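Side-chain contacts in Non-reducing end beta-L-arabinofuranosidase (Bacteroides thetaiotaomicron, PDB 5MQO), which acts as a glycoside hydrolase of family GH127 in plant pectin breakdown by a gut bacterium, probably as an aceric acidase: residues W106-A111 / L466-N471; S112-N117 / R206-T211; A131-A136 / F214-K219; G195-A200 / V218-F223; G247-Y252 / E262-L267. All blocks are in the same frame, centred on the assembly; numbering follows the deposited sequence.

All five contacts lie in the helical catalytic part of the chain and join neighbouring helices, or a helix and the turn after one. Contacts 1 and 2 sit on successive turns of helix 102-117, their centres about 10 Å apart, and are tied by Gln468 NE2 to Ser112 OG. Contacts 3 and 4 share helix 212-230 (centres about 9 Å apart), and the methyl end of Met198 carries contact 4 on to contact 5, about 11 Å away between centres. Contact 2 is about 24 Å from contact 5, yet a salt bridge of 2.7 Å from Arg206 NH1 to Glu250 OE1 spans them. Glu108 OE1 packs on Met199 CB, so contacts 1 and 4 also touch.

Contact 1 (W106-A111 / L466-N471); sequences WMEGVA and LCQAQN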
# COMPACT_ATOMS: atom_id res chain seq x y z
N TRP A 106 -2.81 14.68 -7.38
CA TRP A 106 -3.43 15.54 -6.37
C TRP A 106 -4.94 15.61 -6.59
O TRP A 106 -5.74 15.31 -5.69
CB TRP A 106 -2.82 16.95 -6.42
CG TRP A 106 -3.47 17.99 -5.48
CD1 TRP A 106 -3.21 18.18 -4.16
CD2 TRP A 106 -4.47 18.96 -5.82
NE1 TRP A 106 -3.98 19.19 -3.65
CE2 TRP A 106 -4.76 19.69 -4.65
CE3 TRP A 106 -5.15 19.28 -7.01
CZ2 TRP A 106 -5.71 20.73 -4.61
CZ3 TRP A 106 -6.10 20.33 -6.97
CH2 TRP A 106 -6.37 21.03 -5.78
N MET A 107 -5.30 15.99 -7.81
CA MET A 107 -6.68 16.19 -8.25
C MET A 107 -7.49 14.88 -8.13
O MET A 107 -8.63 14.89 -7.70
CB MET A 107 -6.64 16.75 -9.68
CG MET A 107 -7.83 16.50 -10.57
SD MET A 107 -9.15 17.65 -10.26
CE MET A 107 -10.46 16.61 -10.90
N GLU A 108 -6.87 13.77 -8.49
CA GLU A 108 -7.49 12.46 -8.32
C GLU A 108 -7.82 12.23 -6.85
O GLU A 108 -8.90 11.72 -6.50
CB GLU A 108 -6.55 11.37 -8.84
CG GLU A 108 -7.09 9.95 -8.83
CD GLU A 108 -6.08 8.91 -9.31
OE1 GLU A 108 -5.17 9.24 -10.16
OE2 GLU A 108 -6.20 7.75 -8.83
N GLY A 109 -6.88 12.61 -6.00
CA GLY A 109 -7.09 12.67 -4.57
C GLY A 109 -8.25 13.58 -4.15
O GLY A 109 -9.05 13.17 -3.32
N VAL A 110 -8.33 14.79 -4.70
CA VAL A 110 -9.44 15.69 -4.39
C VAL A 110 -10.78 15.02 -4.74
O VAL A 110 -11.71 15.03 -3.93
CB VAL A 110 -9.32 17.08 -5.10
CG1 VAL A 110 -10.58 17.90 -4.93
CG2 VAL A 110 -8.14 17.90 -4.56
N ALA A 111 -10.88 14.44 -5.94
CA ALA A 111 -12.09 13.73 -6.37
C ALA A 111 -12.45 12.56 -5.51
O ALA A 111 -13.61 12.20 -5.41
CB ALA A 111 -11.93 13.23 -7.80
N LEU A 466 -3.41 7.40 0.30
CA LEU A 466 -3.98 7.51 1.64
C LEU A 466 -5.38 8.13 1.62
O LEU A 466 -6.22 7.67 2.36
CB LEU A 466 -3.06 8.26 2.60
CG LEU A 466 -1.72 7.56 2.88
CD1 LEU A 466 -0.69 8.55 3.38
CD2 LEU A 466 -1.90 6.43 3.86
N CYS A 467 -5.62 9.13 0.77
CA CYS A 467 -6.99 9.69 0.58
C CYS A 467 -8.03 8.68 0.05
O CYS A 467 -9.22 9.00 0.03
CB CYS A 467 -6.97 10.91 -0.36
SG CYS A 467 -6.29 12.43 0.33
N GLN A 468 -7.59 7.50 -0.38
CA GLN A 468 -8.46 6.47 -0.94
C GLN A 468 -8.58 5.23 -0.10
O GLN A 468 -9.26 4.30 -0.52
CB GLN A 468 -7.91 6.05 -2.28
CG GLN A 468 -8.01 7.12 -3.35
CD GLN A 468 -7.13 6.79 -4.53
OE1 GLN A 468 -6.22 5.95 -4.42
NE2 GLN A 468 -7.38 7.45 -5.66
N ALA A 469 -7.93 5.18 1.06
CA ALA A 469 -7.92 3.99 1.93
C ALA A 469 -9.28 3.32 2.05
O ALA A 469 -9.39 2.12 1.92
CB ALA A 469 -7.41 4.36 3.30
N GLN A 470 -10.33 4.11 2.28
CA GLN A 470 -11.73 3.59 2.37
C GLN A 470 -12.17 2.69 1.24
O GLN A 470 -13.03 1.83 1.46
CB GLN A 470 -12.78 4.70 2.55
CG GLN A 470 -12.87 5.71 1.40
CD GLN A 470 -11.81 6.77 1.47
OE1 GLN A 470 -11.07 6.85 2.46
NE2 GLN A 470 -11.71 7.58 0.43
N ASN A 471 -11.59 2.88 0.05
CA ASN A 471 -11.88 2.07 -1.13
C ASN A 471 -11.27 0.69 -1.08
O ASN A 471 -11.47 -0.07 -2.02
CB ASN A 471 -11.41 2.75 -2.39
CG ASN A 471 -12.25 3.93 -2.75
OD1 ASN A 471 -13.31 3.77 -3.39
ND2 ASN A 471 -11.82 5.11 -2.36
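Gln468, Gly109 and Cys467 bring a type I beta turn, Leu466 to Ala469, up against the flank of helix 102-117 in the helical GH127 catalytic domain. The turn follows helix 458-466, whose first residue, Cys458, is held by a disulfide to Cys383. Cys467 aims its CB at the helix and meets backbone there, with Cys467 CB 4.3 Å from Gly109 O. Gly109 has no side chain to hold the two backbones apart, and Gly109 CA lies 6.0 Å from Cys467 CA. Beside this, Gln468 stretches its chain out so that the amide arrives at the carboxylate of Glu108. The two side chains cross at about a right angle, with amide and carboxylate planes 39° apart, and the bond from Gln468 NE2 to Glu108 OE2 is weak at 3.4 Å. Each group has another partner: Glu108 OE1 forms a salt bridge with Arg464, and Gln468 NE2 also bonds Ser112 OG. The buried carboxylate is therefore held chiefly by arginine, with the amide as a secondary grip. Behind the amide the turn is braced from within: Gln468 O accepts from Asn471 N and, on the same face of its carbonyl plane, from Asn471 ND2 at 3.3 Å.

Contact 2 (S112-N117 / R206-T211); sequences SVYAVN and RATGKT
Thr208 OG1 is gripped twice while its methyl faces Tyr114 on the neighbouring helix. The oxygen takes the backbone N-H of Lys210 at 3.0 Å from Lys210 N to Thr208 OG1, which makes an ST turn, and it gives its own proton to His204 O one turn back. Here helix 192-208 ends, and Gly209, with positive phi, leads the chain out. Setting OG1 between the backbone N and carbonyl carbon (chi1 71°) leaves Thr208 CG2 to approach the Tyr114 ring obliquely, 3.9 Å from Tyr114 CE2. Ala207 O comes to the edge of the same ring, near its plane, 4.0 Å from Tyr114 CE2. Alongside, the two helices meet through small residues: Ala115 CB lies 3.8 Å from Ala207 CB, and the CA atoms of these alanines are only 4.8 Å apart. With an alanine in place of Thr208, the Lys210 amide and His204 O would probably each lose a partner and a gap would open beside the tyrosine ring. Lys210 NZ, meanwhile, forms salt bridges with Asp123 and Asp127 of helix 120-136. One threonine thus divides its work, the hydroxyl closing off its own helix end and the methyl adding to the apolar surface that Ala207 offers helix 102-117.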
# COMPACT_ATOMS: atom_id res chain seq x y z
N SER A 112 -11.44 11.92 -4.94
CA SER A 112 -11.63 10.70 -4.17
C SER A 112 -12.23 11.01 -2.82
O SER A 112 -13.09 10.27 -2.31
CB SER A 112 -10.27 10.00 -4.02
OG SER A 112 -9.78 9.59 -5.29
N VAL A 113 -11.70 12.08 -2.24
CA VAL A 113 -12.21 12.72 -1.02
C VAL A 113 -13.62 13.24 -1.21
O VAL A 113 -14.49 13.01 -0.38
CB VAL A 113 -11.27 13.88 -0.63
CG1 VAL A 113 -11.91 14.83 0.39
CG2 VAL A 113 -9.95 13.32 -0.09
N TYR A 114 -13.84 13.98 -2.30
CA TYR A 114 -15.17 14.45 -2.68
C TYR A 114 -16.20 13.33 -2.75
O TYR A 114 -17.31 13.50 -2.29
CB TYR A 114 -15.13 15.21 -4.01
CG TYR A 114 -16.47 15.69 -4.49
CD1 TYR A 114 -16.99 16.91 -4.07
CD2 TYR A 114 -17.23 14.91 -5.35
CE1 TYR A 114 -18.24 17.34 -4.49
CE2 TYR A 114 -18.47 15.33 -5.79
CZ TYR A 114 -18.97 16.54 -5.37
OH TYR A 114 -20.20 16.93 -5.84
N ALA A 115 -15.84 12.18 -3.31
CA ALA A 115 -16.78 11.05 -3.40
C ALA A 115 -17.40 10.67 -2.04
O ALA A 115 -18.56 10.24 -1.96
CB ALA A 115 -16.11 9.84 -4.04
N VAL A 116 -16.62 10.86 -0.99
CA VAL A 116 -17.03 10.59 0.39
C VAL A 116 -17.83 11.73 1.02
O VAL A 116 -18.76 11.45 1.79
CB VAL A 116 -15.78 10.26 1.28
CG1 VAL A 116 -16.05 10.37 2.78
CG2 VAL A 116 -15.28 8.87 0.96
N ASN A 117 -17.42 12.98 0.78
CA ASN A 117 -17.91 14.12 1.59
C ASN A 117 -18.70 15.20 0.84
O ASN A 117 -19.33 16.04 1.48
CB ASN A 117 -16.75 14.73 2.42
CG ASN A 117 -15.82 15.61 1.60
OD1 ASN A 117 -16.01 15.86 0.41
ND2 ASN A 117 -14.81 16.13 2.27
N ARG A 206 -16.21 8.84 -11.90
CA ARG A 206 -16.83 7.94 -10.95
C ARG A 206 -17.37 8.64 -9.70
O ARG A 206 -18.34 8.18 -9.12
CB ARG A 206 -15.83 6.83 -10.61
CG ARG A 206 -15.58 5.91 -11.82
CD ARG A 206 -14.70 4.72 -11.51
NE ARG A 206 -14.53 3.86 -12.69
CZ ARG A 206 -13.55 2.98 -12.89
NH1 ARG A 206 -12.58 2.80 -11.99
NH2 ARG A 206 -13.51 2.27 -14.01
N ALA A 207 -16.75 9.76 -9.32
CA ALA A 207 -17.10 10.49 -8.11
C ALA A 207 -18.18 11.54 -8.31
O ALA A 207 -19.01 11.70 -7.42
CB ALA A 207 -15.86 11.17 -7.55
N THR A 208 -18.13 12.26 -9.43
CA THR A 208 -19.00 13.41 -9.70
C THR A 208 -20.14 13.11 -10.69
O THR A 208 -21.14 13.83 -10.74
CB THR A 208 -18.21 14.60 -10.30
OG1 THR A 208 -17.78 14.32 -11.66
CG2 THR A 208 -16.99 14.94 -9.43
N GLY A 209 -19.99 12.08 -11.51
CA GLY A 209 -20.91 11.82 -12.60
C GLY A 209 -20.53 12.54 -13.88
O GLY A 209 -20.95 12.13 -14.95
N LYS A 210 -19.71 13.58 -13.78
CA LYS A 210 -19.45 14.47 -14.90
C LYS A 210 -18.45 13.88 -15.90
O LYS A 210 -17.45 13.22 -15.53
CB LYS A 210 -18.91 15.82 -14.41
CG LYS A 210 -19.80 16.54 -13.42
CD LYS A 210 -19.34 17.98 -13.24
CE LYS A 210 -20.00 18.65 -12.04
NZ LYS A 210 -19.21 19.82 -11.54
N THR A 211 -18.71 14.20 -17.17
CA THR A 211 -17.90 13.76 -18.30
C THR A 211 -16.81 14.79 -18.72
O THR A 211 -16.08 14.59 -19.69
CB THR A 211 -18.84 13.43 -19.47
OG1 THR A 211 -18.14 12.60 -20.40
CG2 THR A 211 -19.37 14.72 -20.20

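Contact 3 (A131-A136 / F214-K219); sequences ACVVKA and FDAAVK
Two helices of the largely helical catalytic domain, 120-136 and 212-230, touch here by small apolar side chains, Val133 and Val134 on the first and Ala216 on the second. The domain belongs to the six-hairpin clan, and the many packed helices around this point are consistent with that architecture. Ala216 aims its CB straight at the facing helix, where the methyl meets one branch of each valine. Val133 CG1 lies 4.4 Å from Ala216 CB and Val134 CG2 lies 4.5 Å from the same atom, so the alanine methyl is approached by two methyls that belong to successive residues. The valines share a rotamer, yet they present different branches. Val133 points its CB toward Ala216 and, with CG1 anti to the backbone N (chi1 169°), offers that branch, whereas Val134 stands at the flank of its helix and reaches over with CG2. Because the alanine is so short, the backbones come close, 6.4 Å between Val134 CA and Ala216 CA. Val133 is buried and continues inward, its CG1 packing on Leu197 CD1 of helix 192-208, and it also rests on Ile143. Val134 lies at the exposed margin. A polar tie exists close by, since Gln137, just beyond the first segment, donates its NE2 to Ala216 O. On the far side of the second helix Phe214 stacks with His205. The three side chains that meet across the contact add only non-directional packing, at easy van der Waals distance, and the directional tie nearby is the bond from Gln137 to Ala216 O.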
# COMPACT_ATOMS: atom_id res chain seq x y z
N ALA A 131 -11.21 22.89 -16.32
CA ALA A 131 -11.29 23.94 -17.36
C ALA A 131 -9.92 24.30 -17.96
O ALA A 131 -9.82 24.49 -19.17
CB ALA A 131 -11.94 25.19 -16.79
N CYS A 132 -8.90 24.41 -17.11
CA CYS A 132 -7.52 24.69 -17.56
C CYS A 132 -6.94 23.54 -18.35
O CYS A 132 -6.23 23.75 -19.34
CB CYS A 132 -6.59 24.95 -16.38
SG CYS A 132 -7.03 26.35 -15.35
N VAL A 133 -7.21 22.32 -17.89
CA VAL A 133 -6.76 21.11 -18.58
C VAL A 133 -7.39 21.04 -19.98
O VAL A 133 -6.67 20.86 -20.97
CB VAL A 133 -7.08 19.83 -17.77
CG1 VAL A 133 -6.86 18.58 -18.60
CG2 VAL A 133 -6.22 19.77 -16.52
N VAL A 134 -8.72 21.20 -20.05
CA VAL A 134 -9.48 21.10 -21.32
C VAL A 134 -9.05 22.18 -22.31
O VAL A 134 -8.90 21.90 -23.50
CB VAL A 134 -11.02 21.13 -21.08
CG1 VAL A 134 -11.82 21.29 -22.39
CG2 VAL A 134 -11.48 19.87 -20.36
N LYS A 135 -8.86 23.41 -21.82
CA LYS A 135 -8.42 24.53 -22.66
C LYS A 135 -7.05 24.21 -23.32
O LYS A 135 -6.80 24.60 -24.47
CB LYS A 135 -8.36 25.82 -21.81
CG LYS A 135 -8.38 27.12 -22.61
CD LYS A 135 -8.33 28.36 -21.71
CE LYS A 135 -6.92 28.59 -21.15
NZ LYS A 135 -6.75 29.87 -20.42
N ALA A 136 -6.20 23.47 -22.60
CA ALA A 136 -4.85 23.12 -23.06
C ALA A 136 -4.70 21.90 -23.99
O ALA A 136 -3.63 21.70 -24.56
CB ALA A 136 -3.96 22.93 -21.85
N PHE A 214 -13.23 13.31 -17.89
CA PHE A 214 -13.20 11.99 -18.54
C PHE A 214 -12.94 12.05 -20.05
O PHE A 214 -12.10 11.30 -20.57
CB PHE A 214 -14.52 11.28 -18.30
CG PHE A 214 -14.52 9.84 -18.72
CD1 PHE A 214 -13.63 8.95 -18.17
CD2 PHE A 214 -15.42 9.38 -19.68
CE1 PHE A 214 -13.63 7.62 -18.53
CE2 PHE A 214 -15.43 8.05 -20.05
CZ PHE A 214 -14.53 7.16 -19.47
N ASP A 215 -13.65 12.94 -20.74
CA ASP A 215 -13.46 13.13 -22.18
C ASP A 215 -12.04 13.59 -22.49
O ASP A 215 -11.46 13.14 -23.45
CB ASP A 215 -14.54 14.06 -22.78
CG ASP A 215 -15.96 13.42 -22.78
OD1 ASP A 215 -16.11 12.22 -23.10
OD2 ASP A 215 -16.94 14.12 -22.49
N ALA A 216 -11.47 14.44 -21.64
CA ALA A 216 -10.03 14.77 -21.74
C ALA A 216 -9.14 13.54 -21.62
O ALA A 216 -8.17 13.40 -22.35
CB ALA A 216 -9.61 15.82 -20.71
N ALA A 217 -9.49 12.64 -20.72
CA ALA A 217 -8.76 11.39 -20.56
C ALA A 217 -8.90 10.38 -21.76
O ALA A 217 -7.87 9.85 -22.23
CB ALA A 217 -9.17 10.75 -19.24
N VAL A 218 -10.14 10.13 -22.23
CA VAL A 218 -10.38 9.25 -23.40
C VAL A 218 -9.54 9.70 -24.63
O VAL A 218 -9.00 8.87 -25.37
CB VAL A 218 -11.90 9.20 -23.83
CG1 VAL A 218 -12.13 8.40 -25.13
CG2 VAL A 218 -12.77 8.62 -22.73
N LYS A 219 -9.45 11.01 -24.83
CA LYS A 219 -8.60 11.56 -25.89
C LYS A 219 -7.11 11.32 -25.66
O LYS A 219 -6.40 10.96 -26.60
CB LYS A 219 -8.86 13.06 -26.05
CG LYS A 219 -10.22 13.39 -26.63
CD LYS A 219 -10.31 14.89 -26.84
CE LYS A 219 -11.63 15.29 -27.45
NZ LYS A 219 -11.48 16.63 -28.06

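Contact 4 (G195-A200 / V218-F223); sequences GHLMMA and VKATDF
The flat groups stand back from this interface, where Leu197 meets Ala220 and Met198 meets Thr221: the Phe223 ring turns from it to an edge-to-face pairing with Tyr142, and the His196 side chain touches Tyr104 and Lys105 of helix 102-117. What closes the contact is aliphatic carbon, sulfur and one hydroxyl. Leu197 aims at the other helix, and with CG anti to the backbone N (chi1 -177°) it sets Leu197 CD2 3.7 Å from Ala220 CB, a buried tip-to-tip meeting of two methyls. One residue on, Met198 and Thr221 lie with their chains crossed at about a right angle, on the two nearest turns of backbone. The helices concerned, 192-208 and 212-230, follow each other in the chain with only a short loop between and run in roughly opposite directions, an alpha hairpin of the kind from which six-hairpin glycosidases are assembled. Within it Met198 brings SD to 3.4 Å from Thr221 OG1, with Met198 CG equally near. The hydroxyl has its hydrogen bond elsewhere: OG1 donates to Ala217 O one turn back in its own helix, so the buried oxygen is satisfied while thioether atoms pack against it. Met251 of helix 243-255 also reaches it, packing its CG on Thr221 OG1. A bend about the CG-SD bond (chi3 -70°) carries Met198 CE onto the backbone of Gly247, against its carbonyl carbon.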
# COMPACT_ATOMS: atom_id res chain seq x y z
N GLY A 195 -0.47 9.47 -18.77
CA GLY A 195 -0.93 8.32 -18.02
C GLY A 195 -1.65 8.66 -16.73
O GLY A 195 -2.57 7.95 -16.30
N HIS A 196 -1.23 9.75 -16.10
CA HIS A 196 -1.82 10.20 -14.87
C HIS A 196 -3.11 10.92 -15.12
O HIS A 196 -4.03 10.85 -14.30
CB HIS A 196 -0.85 11.08 -14.11
CG HIS A 196 0.35 10.34 -13.64
ND1 HIS A 196 0.26 9.30 -12.73
CD2 HIS A 196 1.65 10.43 -13.99
CE1 HIS A 196 1.47 8.81 -12.53
NE2 HIS A 196 2.33 9.47 -13.27
N LEU A 197 -3.21 11.61 -16.25
CA LEU A 197 -4.49 12.18 -16.67
C LEU A 197 -5.57 11.10 -16.81
O LEU A 197 -6.71 11.36 -16.45
CB LEU A 197 -4.36 12.97 -17.97
CG LEU A 197 -5.62 13.68 -18.48
CD1 LEU A 197 -5.97 14.87 -17.61
CD2 LEU A 197 -5.41 14.11 -19.91
N MET A 198 -5.22 9.93 -17.32
CA MET A 198 -6.21 8.86 -17.46
C MET A 198 -6.87 8.56 -16.11
O MET A 198 -8.09 8.59 -15.98
CB MET A 198 -5.60 7.58 -18.03
CG MET A 198 -5.07 7.67 -19.45
SD MET A 198 -4.57 6.03 -20.09
CE MET A 198 -3.13 5.70 -19.09
N MET A 199 -6.08 8.27 -15.10
CA MET A 199 -6.66 7.87 -13.83
C MET A 199 -7.40 9.02 -13.16
O MET A 199 -8.43 8.78 -12.51
CB MET A 199 -5.61 7.25 -12.89
CG MET A 199 -5.57 5.72 -12.94
SD MET A 199 -7.18 4.97 -12.56
CE MET A 199 -6.60 3.58 -11.57
N ALA A 200 -6.92 10.24 -13.35
CA ALA A 200 -7.59 11.42 -12.77
C ALA A 200 -9.00 11.58 -13.33
O ALA A 200 -9.95 11.90 -12.61
CB ALA A 200 -6.78 12.69 -12.99
N VAL A 218 -10.14 10.13 -22.23
CA VAL A 218 -10.38 9.25 -23.40
C VAL A 218 -9.54 9.70 -24.63
O VAL A 218 -9.00 8.87 -25.37
CB VAL A 218 -11.90 9.20 -23.83
CG1 VAL A 218 -12.13 8.40 -25.13
CG2 VAL A 218 -12.77 8.62 -22.73
N LYS A 219 -9.45 11.01 -24.83
CA LYS A 219 -8.60 11.56 -25.89
C LYS A 219 -7.11 11.32 -25.66
O LYS A 219 -6.40 10.96 -26.60
CB LYS A 219 -8.86 13.06 -26.05
CG LYS A 219 -10.22 13.39 -26.63
CD LYS A 219 -10.31 14.89 -26.84
CE LYS A 219 -11.63 15.29 -27.45
NZ LYS A 219 -11.48 16.63 -28.06
N ALA A 220 -6.65 11.51 -24.43
CA ALA A 220 -5.25 11.25 -24.06
C ALA A 220 -4.87 9.80 -24.34
O ALA A 220 -3.78 9.50 -24.86
CB ALA A 220 -5.02 11.57 -22.60
N THR A 221 -5.80 8.92 -23.99
CA THR A 221 -5.64 7.49 -24.20
C THR A 221 -5.50 7.17 -25.68
O THR A 221 -4.61 6.39 -26.07
CB THR A 221 -6.84 6.74 -23.58
OG1 THR A 221 -6.97 7.09 -22.19
CG2 THR A 221 -6.72 5.23 -23.74
N ASP A 222 -6.37 7.76 -26.51
CA ASP A 222 -6.31 7.56 -27.99
C ASP A 222 -4.96 8.04 -28.55
O ASP A 222 -4.38 7.41 -29.45
CB ASP A 222 -7.48 8.25 -28.70
CG ASP A 222 -8.83 7.56 -28.42
OD1 ASP A 222 -8.88 6.32 -28.30
OD2 ASP A 222 -9.87 8.25 -28.35
N PHE A 223 -4.47 9.13 -27.99
CA PHE A 223 -3.17 9.64 -28.36
C PHE A 223 -2.04 8.64 -28.05
O PHE A 223 -1.17 8.42 -28.88
CB PHE A 223 -2.90 11.00 -27.72
CG PHE A 223 -1.57 11.54 -28.10
CD1 PHE A 223 -1.38 12.04 -29.38
CD2 PHE A 223 -0.49 11.44 -27.24
CE1 PHE A 223 -0.12 12.47 -29.78
CE2 PHE A 223 0.76 11.87 -27.63
CZ PHE A 223 0.94 12.39 -28.91

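Contact 5 (G247-Y252 / E262-L267); sequences GVVEMY and ELSKNL
Val248 straddles two residues of the facing helix, one methyl against Leu263 and the other against Ser264, while Val249 comes at the serine from alongside. The helices 243-255 and 258-270 follow one another in the chain and pack as an antiparallel alpha hairpin, their short segments 9.2 Å apart at closest approach with axes at 154°. Val248 has CG1 in the crowded position between backbone N and carbonyl carbon (chi1 71°), which spreads its branches across the interface. Val248 CG1 then presses on Ser264 CB at 3.6 Å, and Val248 CG2 touches Leu263 CD2, also at 3.6 Å. The valine and the leucine cross obliquely, methyl to methyl. Val249 adds its CG2, anti to the carbonyl carbon, 3.5 Å from Ser264 OG and slightly farther from the serine CB. The serine is therefore touched by branches of two consecutive valines, and Val310 of helix 297-314 also lies against it. Leu263 extends the apolar patch in another direction, onto Cys225 of helix 212-230. Among the more exposed residues of the second helix, Lys265 NZ forms a salt bridge of 2.9 Å to Glu262 OE2, on the syn side of the carboxylate. Ser264 OG is buried, but it hands its proton to Leu261 O within its own helix, so the hydroxyl, already satisfied, can lie against a valine methyl, and the two segments meet here by van der Waals packing, without a polar bond between them.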
# COMPACT_ATOMS: atom_id res chain seq x y z
N GLY A 247 -3.68 2.34 -15.80
CA GLY A 247 -4.52 3.38 -16.41
C GLY A 247 -5.21 2.97 -17.68
O GLY A 247 -6.39 3.29 -17.88
N VAL A 248 -4.49 2.25 -18.54
CA VAL A 248 -5.01 1.80 -19.84
C VAL A 248 -6.03 0.66 -19.68
O VAL A 248 -7.06 0.65 -20.36
CB VAL A 248 -3.85 1.48 -20.85
CG1 VAL A 248 -3.09 0.22 -20.49
CG2 VAL A 248 -4.37 1.30 -22.27
N VAL A 249 -5.78 -0.28 -18.76
CA VAL A 249 -6.77 -1.32 -18.45
C VAL A 249 -7.97 -0.70 -17.72
O VAL A 249 -9.13 -1.11 -17.92
CB VAL A 249 -6.18 -2.46 -17.59
CG1 VAL A 249 -7.25 -3.47 -17.18
CG2 VAL A 249 -5.09 -3.20 -18.36
N GLU A 250 -7.71 0.29 -16.89
CA GLU A 250 -8.83 0.94 -16.24
C GLU A 250 -9.67 1.75 -17.26
O GLU A 250 -10.87 1.88 -17.10
CB GLU A 250 -8.35 1.80 -15.07
CG GLU A 250 -9.41 2.03 -14.01
CD GLU A 250 -9.99 0.76 -13.42
OE1 GLU A 250 -11.22 0.75 -13.13
OE2 GLU A 250 -9.22 -0.22 -13.22
N MET A 251 -9.04 2.23 -18.32
CA MET A 251 -9.80 2.90 -19.37
C MET A 251 -10.61 1.95 -20.21
O MET A 251 -11.72 2.31 -20.61
CB MET A 251 -8.91 3.72 -20.27
CG MET A 251 -8.81 5.15 -19.79
SD MET A 251 -10.31 6.04 -20.22
CE MET A 251 -9.83 7.59 -19.48
N TYR A 252 -10.08 0.76 -20.47
CA TYR A 252 -10.88 -0.28 -21.14
C TYR A 252 -12.09 -0.64 -20.29
O TYR A 252 -13.21 -0.62 -20.76
CB TYR A 252 -10.06 -1.53 -21.42
CG TYR A 252 -10.86 -2.76 -21.75
CD1 TYR A 252 -11.52 -2.91 -22.97
CD2 TYR A 252 -10.92 -3.82 -20.84
CE1 TYR A 252 -12.24 -4.07 -23.27
CE2 TYR A 252 -11.63 -4.98 -21.13
CZ TYR A 252 -12.30 -5.11 -22.34
OH TYR A 252 -12.98 -6.29 -22.57
N GLU A 262 -6.19 -4.21 -26.18
CA GLU A 262 -5.14 -4.67 -27.12
C GLU A 262 -3.81 -3.96 -26.87
O GLU A 262 -2.76 -4.59 -26.98
CB GLU A 262 -5.52 -4.51 -28.60
CG GLU A 262 -6.42 -5.60 -29.17
CD GLU A 262 -5.96 -7.04 -28.87
OE1 GLU A 262 -4.78 -7.38 -29.21
OE2 GLU A 262 -6.77 -7.80 -28.29
N LEU A 263 -3.87 -2.67 -26.53
CA LEU A 263 -2.68 -1.90 -26.24
C LEU A 263 -1.99 -2.50 -25.02
O LEU A 263 -0.78 -2.69 -25.03
CB LEU A 263 -2.99 -0.40 -26.04
CG LEU A 263 -1.95 0.47 -25.30
CD1 LEU A 263 -0.63 0.40 -26.04
CD2 LEU A 263 -2.37 1.92 -25.14
N SER A 264 -2.78 -2.82 -23.99
CA SER A 264 -2.25 -3.28 -22.71
C SER A 264 -1.67 -4.68 -22.83
O SER A 264 -0.73 -5.00 -22.11
CB SER A 264 -3.31 -3.19 -21.59
OG SER A 264 -4.25 -4.26 -21.64
N LYS A 265 -2.21 -5.50 -23.73
CA LYS A 265 -1.59 -6.79 -24.06
C LYS A 265 -0.25 -6.62 -24.77
O LYS A 265 0.71 -7.30 -24.44
CB LYS A 265 -2.49 -7.65 -24.92
CG LYS A 265 -3.58 -8.34 -24.14
CD LYS A 265 -4.87 -8.54 -24.94
CE LYS A 265 -4.76 -9.66 -25.96
NZ LYS A 265 -6.11 -9.95 -26.52
N ASN A 266 -0.20 -5.72 -25.75
CA ASN A 266 1.05 -5.45 -26.48
C ASN A 266 2.16 -4.93 -25.58
O ASN A 266 3.31 -5.37 -25.69
CB ASN A 266 0.82 -4.49 -27.66
CG ASN A 266 0.03 -5.13 -28.78
OD1 ASN A 266 0.22 -6.31 -29.11
ND2 ASN A 266 -0.89 -4.37 -29.37
N LEU A 267 1.82 -4.02 -24.68
CA LEU A 267 2.76 -3.49 -23.72
C LEU A 267 3.48 -4.58 -22.89
O LEU A 267 4.65 -4.42 -22.57
CB LEU A 267 2.08 -2.44 -22.84
CG LEU A 267 1.78 -1.15 -23.64
CD1 LEU A 267 0.69 -0.32 -22.98
CD2 LEU A 267 3.02 -0.29 -23.81